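Local coordinates for protein putative O-acetylhomoserine (Thiol)-lyase (Campylobacter jejuni, PDB 4OC9) that probably uses pyridoxal 5'-phosphate to make homocysteine from O-acetylhomoserine and sulfide, at residues A96-K107 with F123-D133. Residues are numbered along the deposited sequence; the frame is centred on the assembly and turned at random.
Sequences ASSGDNVAYSNK and FGIEAREFDID
With CG tucked between the backbone N and the carbonyl carbon (chi1 67°), Asn101 sets its amide flat against one face of the Arg128 guanidinium, which a chain extended from CG to NE brings back across the strand pair. The two planes stack 15° apart, and Asn101 ND2 sits over the centre of the guanidinium, 3.2 Å from Arg128 CZ. Glu126, on the same face, takes Arg128 NE through OE2 at 3.0 Å, the carboxylate oxygen being met from above its plane. A water joins Gly99 O to Asn101 ND2. On the other face Tyr104, with CG likewise between the backbone N and the carbonyl carbon (chi1 71°), lays its ring against the neighbouring strand: Glu129 CA makes a CH-pi contact 3.9 Å from the ring centroid, and Ala127 CB touches Tyr104 CE1 at 3.6 Å. Phe130 answers from the Asn101 side, where Ser105 CA lies over one face of its ring in a second CH-pi contact.

Strands 101-105 and 126-130 run parallel, with hydrogen bonds alternating from Glu126 N to Asp100 O (3.0 Å) through Phe130 N to Tyr104 O (2.9 Å). They are the two ends of a beta-alpha-beta crossover through helix 110-119, which packs on Val102, Tyr104 and Ala127; strand 126-130 is an edge strand of the sheet within this chain. Beyond the strands, Lys107 NZ bridges to Asp133 OD2 at 3.0 Å; Tyr326 OH bonds to both, and Lys107 NZ also reaches Gln158 OE1.

Two donors, Asn101 ND2 and Arg128 NH2, lie close without bonding; the stack is paid for elsewhere, since Asp143 accepts from both side chains, Asn101 OD1 is hydrogen-bonded with Thr146 OG1 and Arg128 NH1 with Val141 O, and the carboxylates of Asp143 and Glu126 probably offset the arginine's charge.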
loop_
_atom_site.group_PDB
_atom_site.type_symbol
_atom_site.label_atom_id
_atom_site.label_comp_id
_atom_site.label_asym_id
_atom_site.label_seq_id
_atom_site.Cartn_x
_atom_site.Cartn_y
_atom_site.Cartn_z
ATOM N N ALA D 96 34.057 -9.930 2.882
ATOM C CA ALA D 96 35.016 -9.791 3.967
ATOM C C ALA D 96 34.422 -10.137 5.325
ATOM O O ALA D 96 33.242 -9.888 5.598
ATOM C CB ALA D 96 35.539 -8.374 4.009
ATOM N N SER D 97 35.267 -10.718 6.173
ATOM C CA SER D 97 34.891 -11.102 7.526
ATOM C C SER D 97 35.981 -10.585 8.464
ATOM O O SER D 97 36.984 -10.017 8.012
ATOM C CB SER D 97 34.678 -12.611 7.644
ATOM O OG SER D 97 35.840 -13.309 7.251
ATOM N N SER D 98 35.790 -10.774 9.758
ATOM C CA SER D 98 36.753 -10.301 10.732
ATOM C C SER D 98 38.224 -10.660 10.360
ATOM O O SER D 98 38.559 -11.807 10.021
ATOM C CB SER D 98 36.396 -10.836 12.120
ATOM O OG SER D 98 37.221 -10.235 13.093
ATOM N N GLY D 99 39.093 -9.663 10.438
ATOM C CA GLY D 99 40.509 -9.823 10.116
ATOM C C GLY D 99 40.856 -9.444 8.682
ATOM O O GLY D 99 42.023 -9.359 8.318
ATOM N N ASP D 100 39.851 -9.240 7.847
ATOM C CA ASP D 100 40.099 -8.876 6.470
ATOM C C ASP D 100 40.036 -7.350 6.313
ATOM O O ASP D 100 39.724 -6.614 7.252
ATOM C CB ASP D 100 39.047 -9.542 5.565
ATOM C CG ASP D 100 39.124 -11.073 5.578
ATOM O OD1 ASP D 100 40.205 -11.596 5.907
ATOM O OD2 ASP D 100 38.098 -11.731 5.228
ATOM N N ASN D 101 40.332 -6.883 5.109
ATOM C CA ASN D 101 40.251 -5.471 4.835
ATOM C C ASN D 101 39.599 -5.262 3.476
ATOM O O ASN D 101 39.506 -6.189 2.655
ATOM C CB ASN D 101 41.633 -4.816 4.915
ATOM C CG ASN D 101 42.573 -5.258 3.826
ATOM O OD1 ASN D 101 42.501 -4.776 2.705
ATOM N ND2 ASN D 101 43.564 -6.034 4.203
ATOM N N VAL D 102 39.114 -4.046 3.273
ATOM C CA VAL D 102 38.476 -3.688 2.019
ATOM C C VAL D 102 39.037 -2.360 1.611
ATOM O O VAL D 102 39.295 -1.501 2.458
ATOM C CB VAL D 102 36.921 -3.580 2.104
ATOM C CG1 VAL D 102 36.306 -4.922 2.495
ATOM C CG2 VAL D 102 36.489 -2.511 3.107
ATOM N N ALA D 103 39.187 -2.184 0.301
ATOM C CA ALA D 103 39.695 -0.941 -0.269
ATOM C C ALA D 103 38.498 -0.112 -0.742
ATOM O O ALA D 103 37.622 -0.629 -1.456
ATOM C CB ALA D 103 40.615 -1.225 -1.438
ATOM N N TYR D 104 38.485 1.172 -0.387
ATOM C CA TYR D 104 37.381 2.015 -0.781
ATOM C C TYR D 104 37.797 3.405 -1.270
ATOM O O TYR D 104 38.745 3.999 -0.790
ATOM C CB TYR D 104 36.419 2.172 0.404
ATOM C CG TYR D 104 36.944 3.037 1.547
ATOM C CD1 TYR D 104 37.872 2.553 2.464
ATOM C CD2 TYR D 104 36.456 4.319 1.740
ATOM C CE1 TYR D 104 38.335 3.348 3.507
ATOM C CE2 TYR D 104 36.890 5.103 2.791
ATOM C CZ TYR D 104 37.837 4.614 3.662
ATOM O OH TYR D 104 38.262 5.405 4.687
ATOM N N SER D 105 37.054 3.905 -2.226
ATOM C CA SER D 105 37.287 5.216 -2.800
ATOM C C SER D 105 37.087 6.342 -1.784
ATOM O O SER D 105 36.188 6.300 -0.931
ATOM C CB SER D 105 36.344 5.432 -4.017
ATOM O OG SER D 105 36.434 6.748 -4.510
ATOM N N ASN D 106 37.935 7.349 -1.894
ATOM C CA ASN D 106 37.901 8.502 -1.011
ATOM C C ASN D 106 36.800 9.466 -1.442
ATOM O O ASN D 106 36.563 10.488 -0.806
ATOM C CB ASN D 106 39.249 9.224 -0.997
ATOM C CG ASN D 106 39.619 9.840 -2.352
ATOM O OD1 ASN D 106 39.136 9.446 -3.420
ATOM N ND2 ASN D 106 40.524 10.786 -2.306
ATOM N N LYS D 107 36.161 9.165 -2.569
ATOM C CA LYS D 107 35.070 10.011 -3.069
ATOM C C LYS D 107 33.754 9.203 -3.220
ATOM O O LYS D 107 33.443 8.701 -4.301
ATOM C CB LYS D 107 35.443 10.714 -4.373
ATOM C CG LYS D 107 36.642 11.626 -4.222
ATOM C CD LYS D 107 36.922 12.449 -5.459
ATOM C CE LYS D 107 38.178 13.239 -5.241
ATOM N NZ LYS D 107 38.423 14.185 -6.349
ATOM N N PHE D 123 33.074 -4.994 13.505
ATOM C CA PHE D 123 33.014 -6.385 13.107
ATOM C C PHE D 123 34.406 -6.923 12.701
ATOM O O PHE D 123 34.506 -7.982 12.069
ATOM C CB PHE D 123 31.996 -6.609 11.979
ATOM C CG PHE D 123 30.639 -5.985 12.236
ATOM C CD1 PHE D 123 30.022 -6.088 13.469
ATOM C CD2 PHE D 123 29.899 -5.482 11.175
ATOM C CE1 PHE D 123 28.761 -5.543 13.687
ATOM C CE2 PHE D 123 28.627 -4.941 11.377
ATOM C CZ PHE D 123 28.046 -4.976 12.628
ATOM N N GLY D 124 35.448 -6.187 13.074
ATOM C CA GLY D 124 36.813 -6.574 12.780
ATOM C C GLY D 124 37.190 -6.493 11.326
ATOM O O GLY D 124 38.048 -7.250 10.853
ATOM N N ILE D 125 36.539 -5.581 10.606
ATOM C CA ILE D 125 36.791 -5.383 9.185
ATOM C C ILE D 125 37.464 -4.032 8.990
ATOM O O ILE D 125 36.880 -2.970 9.253
ATOM C CB ILE D 125 35.514 -5.512 8.353
ATOM C CG1 ILE D 125 34.965 -6.941 8.495
ATOM C CG2 ILE D 125 35.803 -5.212 6.894
ATOM C CD1 ILE D 125 33.624 -7.192 7.819
ATOM N N GLU D 126 38.710 -4.099 8.540
ATOM C CA GLU D 126 39.531 -2.928 8.317
ATOM C C GLU D 126 39.214 -2.258 6.993
ATOM O O GLU D 126 38.980 -2.933 5.985
ATOM C CB GLU D 126 41.018 -3.349 8.321
ATOM C CG GLU D 126 42.008 -2.217 8.077
ATOM C CD GLU D 126 43.480 -2.669 8.012
ATOM O OE1 GLU D 126 43.769 -3.833 8.368
ATOM O OE2 GLU D 126 44.349 -1.847 7.601
ATOM N N ALA D 127 39.250 -0.933 6.990
ATOM C CA ALA D 127 38.993 -0.163 5.782
ATOM C C ALA D 127 40.250 0.607 5.365
ATOM O O ALA D 127 40.916 1.212 6.204
ATOM C CB ALA D 127 37.849 0.804 5.991
ATOM N N ARG D 128 40.557 0.564 4.068
ATOM C CA ARG D 128 41.722 1.246 3.497
ATOM C C ARG D 128 41.320 2.126 2.319
ATOM O O ARG D 128 41.017 1.634 1.250
ATOM C CB ARG D 128 42.784 0.234 3.036
ATOM C CG ARG D 128 43.318 -0.641 4.161
ATOM C CD ARG D 128 44.324 -1.649 3.647
ATOM N NE ARG D 128 44.780 -2.545 4.712
ATOM C CZ ARG D 128 45.618 -3.558 4.525
ATOM N NH1 ARG D 128 46.100 -3.822 3.310
ATOM N NH2 ARG D 128 45.966 -4.318 5.546
ATOM N N GLU D 129 41.365 3.430 2.557
ATOM C CA GLU D 129 41.048 4.446 1.592
ATOM C C GLU D 129 42.029 4.506 0.411
ATOM O O GLU D 129 43.199 4.128 0.531
ATOM C CB GLU D 129 41.144 5.801 2.283
ATOM C CG GLU D 129 40.719 7.011 1.460
ATOM C CD GLU D 129 41.049 8.331 2.154
ATOM O OE1 GLU D 129 40.478 9.408 1.828
ATOM O OE2 GLU D 129 41.900 8.295 3.053
ATOM N N PHE D 130 41.537 4.922 -0.758
ATOM C CA PHE D 130 42.416 5.059 -1.931
ATOM C C PHE D 130 41.820 6.206 -2.725
ATOM O O PHE D 130 40.637 6.538 -2.565
ATOM C CB PHE D 130 42.601 3.790 -2.788
ATOM C CG PHE D 130 41.402 3.407 -3.616
ATOM C CD1 PHE D 130 40.428 2.580 -3.115
ATOM C CD2 PHE D 130 41.291 3.852 -4.936
ATOM C CE1 PHE D 130 39.351 2.217 -3.897
ATOM C CE2 PHE D 130 40.229 3.481 -5.728
ATOM C CZ PHE D 130 39.246 2.670 -5.202
ATOM N N ASP D 131 42.655 6.816 -3.555
ATOM C CA ASP D 131 42.255 7.935 -4.371
ATOM C C ASP D 131 41.904 7.454 -5.795
ATOM O O ASP D 131 42.779 6.931 -6.508
ATOM C CB ASP D 131 43.417 8.941 -4.397
ATOM C CG ASP D 131 43.104 10.229 -5.177
ATOM O OD1 ASP D 131 41.965 10.458 -5.671
ATOM O OD2 ASP D 131 44.046 11.040 -5.286
ATOM N N ILE D 132 40.650 7.638 -6.209
ATOM C CA ILE D 132 40.249 7.214 -7.559
ATOM C C ILE D 132 40.994 7.984 -8.632
ATOM O O ILE D 132 41.037 7.545 -9.775
ATOM C CB ILE D 132 38.769 7.413 -7.938
ATOM C CG1 ILE D 132 38.375 8.816 -7.535
ATOM C CG2 ILE D 132 37.871 6.432 -7.253
ATOM C CD1 ILE D 132 37.275 9.328 -8.415
ATOM N N ASP D 133 41.496 9.166 -8.296
ATOM C CA ASP D 133 42.237 9.993 -9.256
ATOM C C ASP D 133 43.701 9.605 -9.391
ATOM O O ASP D 133 44.374 10.082 -10.273
ATOM C CB ASP D 133 42.127 11.469 -8.880
ATOM C CG ASP D 133 40.725 12.030 -9.090
ATOM O OD1 ASP D 133 40.038 11.570 -10.016
ATOM O OD2 ASP D 133 40.346 12.989 -8.375
HETATM O O HOH W 1 43.317 -6.981 7.108
#